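Local coordinates for protein carbonic anhydrase (Sordaria macrospora, PDB 4O1K) that probably catalyses the zinc-dependent, reversible hydration of carbon dioxide to bicarbonate, as a tetrameric beta-class carbonic anhydrase, at residues P49-I54 / H192-N197; N82-C85 / N90-S93; N172-A177 / V208-I213; Q180-Y183 / F188-I191. All coordinates share one frame; numbering follows the deposited sequence.

Interaction 1 (P49-I54 / H192-N197); sequences PEYLWI and HGWVFN
Trp194 of strand 190-197 meets Tyr51 and Trp53 of strand 51-56 above the strand that separates them, so aromatic side chains make this contact while the backbones stay well apart; even the closest pair of CA atoms, those of Trp53 and His192, is 9.6 Å apart. Along 192-197, His192 comes first. Its side chain remains just beyond contact with 49-54, but it packs on the residue two places on: His192 CB lies 3.3 Å above the plane of the Trp194 ring, offset toward the rim. The NE2 atom of His192 is hydrogen-bonded to ND1 of His106 on the intervening strand, and the His106 ring in turn stacks on Tyr51.

Trp194 follows on the same side of its strand. In the mixed five-stranded sheet of this alpha/beta fold, that of a beta-carbonic anhydrase, strand 106-112 runs between 51-56 and 190-197, and Trp194 spans it, packing on Val108 on the way. Its six-membered ring leads, with CZ3 3.7 Å from CZ3 of Trp53 and CE3 4.0 Å from CH2 of Trp53. The two ring planes are inclined at 68° and the centroids lie 5.9 Å apart, an oblique meeting along the benzo carbons. Trp53 reaches it because its CG is anti to the backbone N (chi1 -177°), which carries the indole toward Trp194. On the Tyr51 side the touch is looser, Trp194 CH2 standing 4.5 Å from CE1 of Tyr51. Phe22 of the second subunit meets Trp194 edge-to-face, and further along, Phe196 packs on Trp28 of that same second subunit.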
loop_
_atom_site.group_PDB
_atom_site.type_symbol
_atom_site.label_atom_id
_atom_site.label_comp_id
_atom_site.label_asym_id
_atom_site.label_seq_id
_atom_site.Cartn_x
_atom_site.Cartn_y
_atom_site.Cartn_z
ATOM N N PRO A 49 -1.725 -19.607 17.694
ATOM C CA PRO A 49 -3.133 -19.663 17.289
ATOM C C PRO A 49 -3.365 -20.749 16.251
ATOM O O PRO A 49 -2.490 -21.018 15.419
ATOM C CB PRO A 49 -3.355 -18.287 16.648
ATOM C CG PRO A 49 -1.994 -17.871 16.184
ATOM C CD PRO A 49 -1.089 -18.340 17.292
ATOM N N GLU A 50 -4.538 -21.369 16.307
ATOM C CA GLU A 50 -4.948 -22.337 15.304
ATOM C C GLU A 50 -5.633 -21.637 14.136
ATOM O O GLU A 50 -5.749 -22.213 13.050
ATOM C CB GLU A 50 -5.932 -23.334 15.918
ATOM C CG GLU A 50 -5.349 -24.181 17.027
ATOM C CD GLU A 50 -4.924 -25.552 16.540
ATOM O OE1 GLU A 50 -5.814 -26.379 16.230
ATOM O OE2 GLU A 50 -3.700 -25.800 16.464
ATOM N N TYR A 51 -6.086 -20.405 14.370
ATOM C CA TYR A 51 -6.859 -19.636 13.374
ATOM C C TYR A 51 -6.226 -18.308 13.057
ATOM O O TYR A 51 -5.738 -17.628 13.967
ATOM C CB TYR A 51 -8.237 -19.281 13.949
ATOM C CG TYR A 51 -9.224 -20.428 14.040
ATOM C CD1 TYR A 51 -10.199 -20.599 13.064
ATOM C CD2 TYR A 51 -9.206 -21.310 15.115
ATOM C CE1 TYR A 51 -11.105 -21.630 13.141
ATOM C CE2 TYR A 51 -10.115 -22.333 15.201
ATOM C CZ TYR A 51 -11.057 -22.485 14.210
ATOM O OH TYR A 51 -11.963 -23.512 14.294
ATOM N N LEU A 52 -6.292 -17.930 11.775
ATOM C CA LEU A 52 -6.209 -16.541 11.335
ATOM C C LEU A 52 -7.641 -16.083 11.022
ATOM O O LEU A 52 -8.346 -16.714 10.247
ATOM C CB LEU A 52 -5.357 -16.411 10.065
ATOM C CG LEU A 52 -5.439 -15.057 9.353
ATOM C CD1 LEU A 52 -4.985 -13.903 10.261
ATOM C CD2 LEU A 52 -4.628 -15.046 8.054
ATOM N N TRP A 53 -8.081 -15.010 11.660
ATOM C CA TRP A 53 -9.438 -14.509 11.482
ATOM C C TRP A 53 -9.328 -13.164 10.808
ATOM O O TRP A 53 -8.683 -12.254 11.337
ATOM C CB TRP A 53 -10.074 -14.312 12.852
ATOM C CG TRP A 53 -11.491 -13.862 12.825
ATOM C CD1 TRP A 53 -11.965 -12.586 12.671
ATOM C CD2 TRP A 53 -12.633 -14.703 13.008
ATOM N NE1 TRP A 53 -13.363 -12.601 12.726
ATOM C CE2 TRP A 53 -13.783 -13.891 12.922
ATOM C CE3 TRP A 53 -12.791 -16.078 13.225
ATOM C CZ2 TRP A 53 -15.079 -14.415 13.059
ATOM C CZ3 TRP A 53 -14.071 -16.588 13.348
ATOM C CH2 TRP A 53 -15.190 -15.763 13.273
ATOM N N ILE A 54 -9.969 -13.020 9.659
ATOM C CA ILE A 54 -10.009 -11.733 8.954
ATOM C C ILE A 54 -11.443 -11.234 9.015
ATOM O O ILE A 54 -12.340 -11.800 8.379
ATOM C CB ILE A 54 -9.578 -11.882 7.477
ATOM C CG1 ILE A 54 -8.167 -12.483 7.430
ATOM C CG2 ILE A 54 -9.586 -10.507 6.773
ATOM C CD1 ILE A 54 -7.666 -12.815 6.004
ATOM N N HIS A 192 -12.238 -20.740 5.258
ATOM C CA HIS A 192 -13.676 -20.695 5.502
ATOM C C HIS A 192 -14.209 -19.306 5.230
ATOM O O HIS A 192 -13.514 -18.315 5.488
ATOM C CB HIS A 192 -13.988 -21.012 6.953
ATOM C CG HIS A 192 -13.308 -22.232 7.473
ATOM N ND1 HIS A 192 -13.887 -23.485 7.429
ATOM C CD2 HIS A 192 -12.120 -22.388 8.103
ATOM C CE1 HIS A 192 -13.066 -24.363 7.982
ATOM N NE2 HIS A 192 -11.992 -23.721 8.407
ATOM N N GLY A 193 -15.439 -19.243 4.716
ATOM C CA GLY A 193 -16.109 -17.968 4.506
ATOM C C GLY A 193 -17.377 -18.010 5.335
ATOM O O GLY A 193 -18.251 -18.804 5.068
ATOM N N TRP A 194 -17.471 -17.149 6.333
ATOM C CA TRP A 194 -18.621 -17.159 7.238
ATOM C C TRP A 194 -19.227 -15.774 7.278
ATOM O O TRP A 194 -18.596 -14.792 6.837
ATOM C CB TRP A 194 -18.173 -17.564 8.640
ATOM C CG TRP A 194 -17.604 -18.973 8.784
ATOM C CD1 TRP A 194 -17.722 -20.022 7.901
ATOM C CD2 TRP A 194 -16.824 -19.468 9.889
ATOM N NE1 TRP A 194 -17.070 -21.144 8.411
ATOM C CE2 TRP A 194 -16.505 -20.820 9.619
ATOM C CE3 TRP A 194 -16.360 -18.894 11.084
ATOM C CZ2 TRP A 194 -15.753 -21.611 10.513
ATOM C CZ3 TRP A 194 -15.609 -19.683 11.967
ATOM C CH2 TRP A 194 -15.308 -21.019 11.668
ATOM N N VAL A 195 -20.463 -15.675 7.765
ATOM C CA VAL A 195 -21.101 -14.375 7.873
ATOM C C VAL A 195 -21.846 -14.353 9.191
ATOM O O VAL A 195 -22.585 -15.296 9.486
ATOM C CB VAL A 195 -22.100 -14.107 6.733
ATOM C CG1 VAL A 195 -22.702 -12.710 6.896
ATOM C CG2 VAL A 195 -21.421 -14.185 5.395
ATOM N N PHE A 196 -21.619 -13.307 9.990
ATOM C CA PHE A 196 -22.281 -13.131 11.279
ATOM C C PHE A 196 -23.522 -12.283 11.103
ATOM O O PHE A 196 -23.551 -11.365 10.258
ATOM C CB PHE A 196 -21.320 -12.477 12.286
ATOM C CG PHE A 196 -21.933 -12.200 13.615
ATOM C CD1 PHE A 196 -22.222 -13.238 14.495
ATOM C CD2 PHE A 196 -22.205 -10.895 14.005
ATOM C CE1 PHE A 196 -22.790 -12.977 15.742
ATOM C CE2 PHE A 196 -22.781 -10.627 15.249
ATOM C CZ PHE A 196 -23.076 -11.670 16.111
ATOM N N ASN A 197 -24.547 -12.583 11.906
ATOM C CA ASN A 197 -25.839 -11.941 11.777
ATOM C C ASN A 197 -26.157 -11.341 13.145
ATOM O O ASN A 197 -26.457 -12.084 14.110
ATOM C CB ASN A 197 -26.911 -12.990 11.411
ATOM C CG ASN A 197 -28.243 -12.365 11.012
ATOM O OD1 ASN A 197 -28.471 -11.167 11.189
ATOM N ND2 ASN A 197 -29.131 -13.183 10.473
#

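Interaction 2 (N82-C85 / N90-S93); sequences NLVC and NVMS
Val84 and Cys85 rest on Val91 and Met92 in a buried, largely apolar contact between the loop that leaves strand 74-79 and the opening turn of helix 89-100. No hydrogen bond crosses it. The two chains come closest at Val84 and Val91, whose CA atoms are 6.4 Å apart, and methyl groups of Val84, Val91 and Met92 make most of the contact.

Val91 points at the loop and uses both branches. Its CG1 sits between the backbone N and the carbonyl carbon (chi1 79°), and from there it lies against the loop backbone, 3.9 Å from N of Cys85; CG2 turns to the other end, 4.2 Å from O of Leu83. Strand 74-79, this loop, helix 89-100 and the parallel strand 106-112 form a beta-alpha-beta crossover that passes over strand 51-56, and the contact lies where the loop enters the helix of this crossover. Met92 works differently. Its chain bends at chi2 and chi3, folding the thioether back so that CE reaches Val84. CE is pressed against CG1 of Val84 at 3.4 Å, tighter than ordinary van der Waals contact, with the two side chains crossing at about a right angle. The same methyl lies 3.7 Å from O of Cys85, and CG of Met92 is also near, 3.8 Å from that oxygen.

Gln169 OE1 accepts a hydrogen bond from the backbone N of Val84, tying the loop to helix 154-174. At the subunit boundary, Cys85 packs on Thr87 and Met92 on Arg135, both of the third subunit.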
loop_
_atom_site.group_PDB
_atom_site.type_symbol
_atom_site.label_atom_id
_atom_site.label_comp_id
_atom_site.label_asym_id
_atom_site.label_seq_id
_atom_site.Cartn_x
_atom_site.Cartn_y
_atom_site.Cartn_z
ATOM N N ASN A 82 -13.667 -6.317 5.775
ATOM C CA ASN A 82 -12.970 -7.601 5.773
ATOM C C ASN A 82 -12.365 -7.947 4.415
ATOM O O ASN A 82 -12.585 -9.054 3.890
ATOM C CB ASN A 82 -13.856 -8.752 6.329
ATOM C CG ASN A 82 -15.271 -8.800 5.721
ATOM O OD1 ASN A 82 -16.218 -8.212 6.261
ATOM N ND2 ASN A 82 -15.419 -9.519 4.605
ATOM N N LEU A 83 -11.635 -6.979 3.849
ATOM C CA LEU A 83 -11.026 -7.133 2.530
ATOM C C LEU A 83 -9.642 -7.779 2.546
ATOM O O LEU A 83 -8.830 -7.557 3.463
ATOM C CB LEU A 83 -10.901 -5.763 1.841
ATOM C CG LEU A 83 -12.191 -5.005 1.615
ATOM C CD1 LEU A 83 -11.921 -3.645 0.936
ATOM C CD2 LEU A 83 -13.098 -5.816 0.723
ATOM N N VAL A 84 -9.359 -8.566 1.498
ATOM C CA VAL A 84 -8.018 -9.114 1.299
ATOM C C VAL A 84 -7.546 -8.582 -0.060
ATOM O O VAL A 84 -7.891 -9.154 -1.107
ATOM C CB VAL A 84 -8.057 -10.661 1.312
ATOM C CG1 VAL A 84 -6.699 -11.223 1.037
ATOM C CG2 VAL A 84 -8.520 -11.168 2.701
ATOM N N CYS A 85 -6.814 -7.463 -0.026
ATOM C CA CYS A 85 -6.412 -6.742 -1.262
ATOM C C CYS A 85 -4.979 -7.113 -1.618
ATOM O O CYS A 85 -4.098 -7.091 -0.751
ATOM C CB CYS A 85 -6.461 -5.239 -1.037
ATOM S SG CYS A 85 -8.107 -4.579 -0.576
ATOM N N ASN A 90 -0.435 -4.750 4.643
ATOM C CA ASN A 90 -0.933 -4.988 5.992
ATOM C C ASN A 90 -1.473 -6.446 6.049
ATOM O O ASN A 90 -0.885 -7.343 6.734
ATOM C CB ASN A 90 -1.987 -3.912 6.267
ATOM C CG ASN A 90 -2.459 -3.901 7.691
ATOM O OD1 ASN A 90 -2.457 -4.940 8.357
ATOM N ND2 ASN A 90 -2.876 -2.729 8.173
ATOM N N VAL A 91 -2.527 -6.706 5.275
ATOM C CA VAL A 91 -3.153 -8.036 5.276
ATOM C C VAL A 91 -2.277 -9.105 4.642
ATOM O O VAL A 91 -2.261 -10.259 5.108
ATOM C CB VAL A 91 -4.580 -8.036 4.632
ATOM C CG1 VAL A 91 -4.506 -8.043 3.112
ATOM C CG2 VAL A 91 -5.380 -9.253 5.058
ATOM N N MET A 92 -1.559 -8.749 3.579
ATOM C CA MET A 92 -0.732 -9.760 2.921
ATOM C C MET A 92 0.351 -10.273 3.856
ATOM O O MET A 92 0.627 -11.485 3.940
ATOM C CB MET A 92 -0.111 -9.209 1.647
ATOM C CG MET A 92 -1.115 -8.987 0.556
ATOM S SD MET A 92 -1.699 -10.614 -0.010
ATOM C CE MET A 92 -3.369 -10.522 0.570
ATOM N N SER A 93 0.933 -9.357 4.609
ATOM C CA SER A 93 1.987 -9.744 5.526
ATOM C C SER A 93 1.375 -10.512 6.692
ATOM O O SER A 93 1.981 -11.471 7.210
ATOM C CB SER A 93 2.794 -8.521 5.990
ATOM O OG SER A 93 1.980 -7.654 6.732
#

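Interaction 3 (N172-A177 / V208-I213); sequences NVVKTA and VDFETI
Val174, near the end of helix 154-174, is wedged between Phe210 and Ile213 on the first turn of helix 210-218. Its CB points toward that helix and lies 4.0 Å from CG2 of Ile213. From CB the two methyls part: CG1 remains with the same isoleucine branch, 4.1 Å from Ile213 CG2, whereas CG2 moves over to the phenylalanine, 3.9 Å from CE1 of Phe210. This second methyl comes in at the ring edge, in the ring plane, so it touches the rim carbons CE1 and CD1 and not a face. Phe210 presents that rim because its CG is anti to the backbone N (chi1 165°), swinging the ring toward Val174.

Side-chain hydroxyls bind carbonyl oxygens at the end of helix 154-174 and at the start of helix 210-218. Thr176 OG1 donates to Val173 O over 2.8 Å, nearly in line with the carbonyl, and the N of Thr176 binds the same oxygen. Across the contact, Asp209 O is likewise gripped twice, by OG1 of Thr212 at 3.1 Å and by N of Ile213, with Asp209 at the N-cap position. Separately, Lys175 NZ donates to Asn172 OD1 and also forms a salt bridge with Asp139 of the third subunit. Helices 154-174 and 210-218 thus pack on each other and, through Val174 and Phe210, on Ile191 of strand 190-197, as helices cover the sheet in an alpha/beta fold.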
loop_
_atom_site.group_PDB
_atom_site.type_symbol
_atom_site.label_atom_id
_atom_site.label_comp_id
_atom_site.label_asym_id
_atom_site.label_seq_id
_atom_site.Cartn_x
_atom_site.Cartn_y
_atom_site.Cartn_z
ATOM N N ASN A 172 -9.258 -14.442 -2.866
ATOM C CA ASN A 172 -7.983 -13.701 -2.761
ATOM C C ASN A 172 -6.999 -14.284 -1.763
ATOM O O ASN A 172 -5.782 -14.162 -1.956
ATOM C CB ASN A 172 -8.221 -12.227 -2.422
ATOM C CG ASN A 172 -9.032 -11.508 -3.495
ATOM O OD1 ASN A 172 -9.168 -11.991 -4.614
ATOM N ND2 ASN A 172 -9.590 -10.361 -3.137
ATOM N N VAL A 173 -7.504 -14.898 -0.682
ATOM C CA VAL A 173 -6.587 -15.602 0.235
ATOM C C VAL A 173 -5.972 -16.802 -0.487
ATOM O O VAL A 173 -4.752 -17.047 -0.382
ATOM C CB VAL A 173 -7.294 -16.109 1.514
ATOM C CG1 VAL A 173 -6.323 -16.964 2.341
ATOM C CG2 VAL A 173 -7.747 -14.949 2.356
ATOM N N VAL A 174 -6.788 -17.509 -1.264
ATOM C CA VAL A 174 -6.260 -18.702 -1.973
ATOM C C VAL A 174 -5.164 -18.423 -3.010
ATOM O O VAL A 174 -4.304 -19.291 -3.309
ATOM C CB VAL A 174 -7.402 -19.520 -2.583
ATOM C CG1 VAL A 174 -6.898 -20.737 -3.366
ATOM C CG2 VAL A 174 -8.296 -19.997 -1.493
ATOM N N LYS A 175 -5.186 -17.220 -3.567
ATOM C CA LYS A 175 -4.171 -16.824 -4.550
ATOM C C LYS A 175 -2.789 -16.698 -3.953
ATOM O O LYS A 175 -1.784 -16.759 -4.686
ATOM C CB LYS A 175 -4.542 -15.483 -5.176
ATOM C CG LYS A 175 -5.874 -15.473 -5.934
ATOM C CD LYS A 175 -6.208 -14.018 -6.393
ATOM C CE LYS A 175 -7.621 -13.957 -6.992
ATOM N NZ LYS A 175 -7.964 -12.529 -7.332
ATOM N N THR A 176 -2.713 -16.511 -2.629
ATOM C CA THR A 176 -1.404 -16.290 -2.006
ATOM C C THR A 176 -0.497 -17.490 -2.122
ATOM O O THR A 176 -0.949 -18.625 -2.009
ATOM C CB THR A 176 -1.483 -15.805 -0.546
ATOM O OG1 THR A 176 -2.007 -16.841 0.308
ATOM C CG2 THR A 176 -2.366 -14.585 -0.471
ATOM N N ALA A 177 0.788 -17.229 -2.370
ATOM C CA ALA A 177 1.786 -18.286 -2.501
ATOM C C ALA A 177 1.905 -19.089 -1.212
ATOM O O ALA A 177 2.048 -20.317 -1.250
ATOM C CB ALA A 177 3.159 -17.691 -2.907
ATOM N N VAL A 208 -17.885 -22.237 1.447
ATOM C CA VAL A 208 -16.961 -21.876 0.376
ATOM C C VAL A 208 -16.260 -23.132 -0.142
ATOM O O VAL A 208 -15.599 -23.841 0.623
ATOM C CB VAL A 208 -15.920 -20.876 0.893
ATOM C CG1 VAL A 208 -14.819 -20.681 -0.112
ATOM C CG2 VAL A 208 -16.585 -19.536 1.217
ATOM N N ASP A 209 -16.419 -23.423 -1.429
ATOM C CA ASP A 209 -15.854 -24.647 -1.988
ATOM C C ASP A 209 -14.360 -24.457 -2.214
ATOM O O ASP A 209 -13.929 -24.058 -3.297
ATOM C CB ASP A 209 -16.570 -25.017 -3.291
ATOM C CG ASP A 209 -16.204 -26.408 -3.789
ATOM O OD1 ASP A 209 -16.989 -26.979 -4.583
ATOM O OD2 ASP A 209 -15.138 -26.931 -3.382
ATOM N N PHE A 210 -13.578 -24.752 -1.180
ATOM C CA PHE A 210 -12.169 -24.372 -1.122
ATOM C C PHE A 210 -11.311 -25.048 -2.195
ATOM O O PHE A 210 -10.504 -24.400 -2.859
ATOM C CB PHE A 210 -11.640 -24.639 0.292
ATOM C CG PHE A 210 -10.148 -24.636 0.408
ATOM C CD1 PHE A 210 -9.404 -23.513 0.074
ATOM C CD2 PHE A 210 -9.490 -25.754 0.895
ATOM C CE1 PHE A 210 -8.023 -23.519 0.196
ATOM C CE2 PHE A 210 -8.120 -25.770 1.022
ATOM C CZ PHE A 210 -7.380 -24.653 0.672
ATOM N N GLU A 211 -11.522 -26.341 -2.382
ATOM C CA GLU A 211 -10.756 -27.114 -3.354
ATOM C C GLU A 211 -10.935 -26.630 -4.803
ATOM O O GLU A 211 -9.963 -26.523 -5.549
ATOM C CB GLU A 211 -11.122 -28.593 -3.232
ATOM C CG GLU A 211 -10.941 -29.156 -1.824
ATOM C CD GLU A 211 -9.542 -29.700 -1.585
ATOM O OE1 GLU A 211 -8.716 -29.658 -2.523
ATOM O OE2 GLU A 211 -9.270 -30.174 -0.459
ATOM N N THR A 212 -12.170 -26.317 -5.189
ATOM C CA THR A 212 -12.449 -25.867 -6.556
ATOM C C THR A 212 -11.929 -24.454 -6.835
ATOM O O THR A 212 -11.500 -24.144 -7.952
ATOM C CB THR A 212 -13.963 -25.959 -6.899
ATOM O OG1 THR A 212 -14.703 -24.991 -6.146
ATOM C CG2 THR A 212 -14.491 -27.327 -6.574
ATOM N N ILE A 213 -11.952 -23.592 -5.822
ATOM C CA ILE A 213 -11.398 -22.252 -5.988
ATOM C C ILE A 213 -9.929 -22.385 -6.319
ATOM O O ILE A 213 -9.425 -21.754 -7.257
ATOM C CB ILE A 213 -11.543 -21.402 -4.715
ATOM C CG1 ILE A 213 -12.991 -20.966 -4.535
ATOM C CG2 ILE A 213 -10.659 -20.191 -4.796
ATOM C CD1 ILE A 213 -13.234 -20.254 -3.214
#

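Interaction 4 (Q180-Y183 / F188-I191); sequences QQSY and FPVI
Ser182 and Tyr183 on helix 177-186 meet Phe188, Pro189 and Val190 across a tight helix-to-strand connection, the turn that feeds strand 190-197 into the central sheet of the alpha/beta fold. Ser182 points toward the returning chain, where it meets mainly the Phe188 carbonyl and Pro189 CD. With OG anti to its own N (chi1 -169°), it donates to Phe188 O over 2.8 Å. The donor is tilted 29° from the plane of that carbonyl. The peptide between Phe188 and Pro189 is cis, and the proline ring comes alongside the serine, its CD 3.7 Å from Ser182 OG. Phe188 directs its CB away from the helix, and its ring makes a cation-pi contact with Lys105.

The Tyr183 ring reaches the chain further on, at Pro189 and Val190. It crosses Val190 obliquely, CE2 being 4.1 Å from CG1 of Val190. The phenol continues past the contact: OH lies against OE2 of Glu211 at a separation short enough to leave the modelled bond doubtful, and Phe210 meets the ring edge-to-face. Close to CD2 of Tyr183, at 3.7 Å and oblique to the ring, the carbonyl oxygen of Pro189 is buried with no hydrogen-bonding partner in the model.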
loop_
_atom_site.group_PDB
_atom_site.type_symbol
_atom_site.label_atom_id
_atom_site.label_comp_id
_atom_site.label_asym_id
_atom_site.label_seq_id
_atom_site.Cartn_x
_atom_site.Cartn_y
_atom_site.Cartn_z
ATOM N N GLN A 180 -0.994 -21.621 -0.888
ATOM C CA GLN A 180 -0.892 -22.741 -1.826
ATOM C C GLN A 180 0.239 -23.701 -1.478
ATOM O O GLN A 180 0.055 -24.923 -1.498
ATOM C CB GLN A 180 -0.742 -22.252 -3.276
ATOM C CG GLN A 180 -0.795 -23.414 -4.263
ATOM C CD GLN A 180 -0.621 -22.984 -5.702
ATOM O OE1 GLN A 180 -0.092 -23.736 -6.524
ATOM N NE2 GLN A 180 -1.078 -21.777 -6.021
ATOM N N GLN A 181 1.405 -23.149 -1.162
ATOM C CA GLN A 181 2.552 -23.968 -0.777
ATOM C C GLN A 181 2.230 -24.810 0.455
ATOM O O GLN A 181 2.397 -26.040 0.434
ATOM C CB GLN A 181 3.778 -23.089 -0.523
ATOM C CG GLN A 181 4.383 -22.481 -1.801
ATOM C CD GLN A 181 5.258 -21.274 -1.516
ATOM O OE1 GLN A 181 5.101 -20.604 -0.491
ATOM N NE2 GLN A 181 6.179 -20.982 -2.425
ATOM N N SER A 182 1.753 -24.155 1.514
ATOM C CA SER A 182 1.397 -24.877 2.736
ATOM C C SER A 182 0.352 -25.952 2.463
ATOM O O SER A 182 0.475 -27.086 2.948
ATOM C CB SER A 182 0.911 -23.912 3.831
ATOM O OG SER A 182 0.820 -24.587 5.082
ATOM N N TYR A 183 -0.669 -25.622 1.679
ATOM C CA TYR A 183 -1.726 -26.590 1.418
ATOM C C TYR A 183 -1.221 -27.805 0.645
ATOM O O TYR A 183 -1.567 -28.954 0.974
ATOM C CB TYR A 183 -2.920 -25.960 0.704
ATOM C CG TYR A 183 -4.089 -26.912 0.667
ATOM C CD1 TYR A 183 -4.427 -27.597 -0.499
ATOM C CD2 TYR A 183 -4.823 -27.170 1.815
ATOM C CE1 TYR A 183 -5.487 -28.487 -0.521
ATOM C CE2 TYR A 183 -5.878 -28.061 1.804
ATOM C CZ TYR A 183 -6.208 -28.711 0.641
ATOM O OH TYR A 183 -7.264 -29.595 0.644
ATOM N N PHE A 188 -2.992 -28.112 5.073
ATOM C CA PHE A 188 -3.546 -26.983 5.829
ATOM C C PHE A 188 -2.790 -25.711 5.441
ATOM O O PHE A 188 -1.702 -25.804 4.871
ATOM C CB PHE A 188 -3.541 -27.253 7.350
ATOM C CG PHE A 188 -2.171 -27.299 7.996
ATOM C CD1 PHE A 188 -1.654 -28.500 8.458
ATOM C CD2 PHE A 188 -1.444 -26.130 8.224
ATOM C CE1 PHE A 188 -0.416 -28.547 9.075
ATOM C CE2 PHE A 188 -0.202 -26.172 8.829
ATOM C CZ PHE A 188 0.311 -27.377 9.258
ATOM N N PRO A 189 -3.356 -24.512 5.719
ATOM C CA PRO A 189 -4.662 -24.222 6.318
ATOM C C PRO A 189 -5.809 -24.445 5.353
ATOM O O PRO A 189 -5.632 -24.426 4.132
ATOM C CB PRO A 189 -4.571 -22.723 6.647
ATOM C CG PRO A 189 -3.621 -22.176 5.629
ATOM C CD PRO A 189 -2.583 -23.277 5.476
ATOM N N VAL A 190 -6.994 -24.669 5.905
ATOM C CA VAL A 190 -8.169 -24.644 5.064
ATOM C C VAL A 190 -8.866 -23.311 5.295
ATOM O O VAL A 190 -8.730 -22.676 6.355
ATOM C CB VAL A 190 -9.111 -25.834 5.309
ATOM C CG1 VAL A 190 -8.416 -27.155 4.915
ATOM C CG2 VAL A 190 -9.554 -25.875 6.757
ATOM N N ILE A 191 -9.609 -22.902 4.294
ATOM C CA ILE A 191 -10.194 -21.580 4.269
ATOM C C ILE A 191 -11.701 -21.636 4.432
ATOM O O ILE A 191 -12.364 -22.480 3.804
ATOM C CB ILE A 191 -9.843 -20.948 2.945
ATOM C CG1 ILE A 191 -8.450 -20.345 3.059
ATOM C CG2 ILE A 191 -10.835 -19.887 2.554
ATOM C CD1 ILE A 191 -7.991 -19.809 1.811
#

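How the interactions relate
Interactions 1 and 4 share strand 190-197, their centres about 15 Å apart, and interaction 4 lies within the chain loop closed by interaction 1. Interaction 2 touches interaction 1 through Ile54 CD1 and Val84 CG2, 3.8 Å apart, and joins interaction 3 by a probable hydrogen bond of 2.9 Å from Asn172 ND2 to Val84 O. Ile191 links interactions 3 and 4, its CD1 packed closely, at 3.3 Å, against CG2 of Val174. The zinc ion, held by Cys56, Asp58, His112 and Cys115, lies about 9 Å from the side chain of Leu83 in interaction 2 and about 11 Å from that of Trp53 in interaction 1.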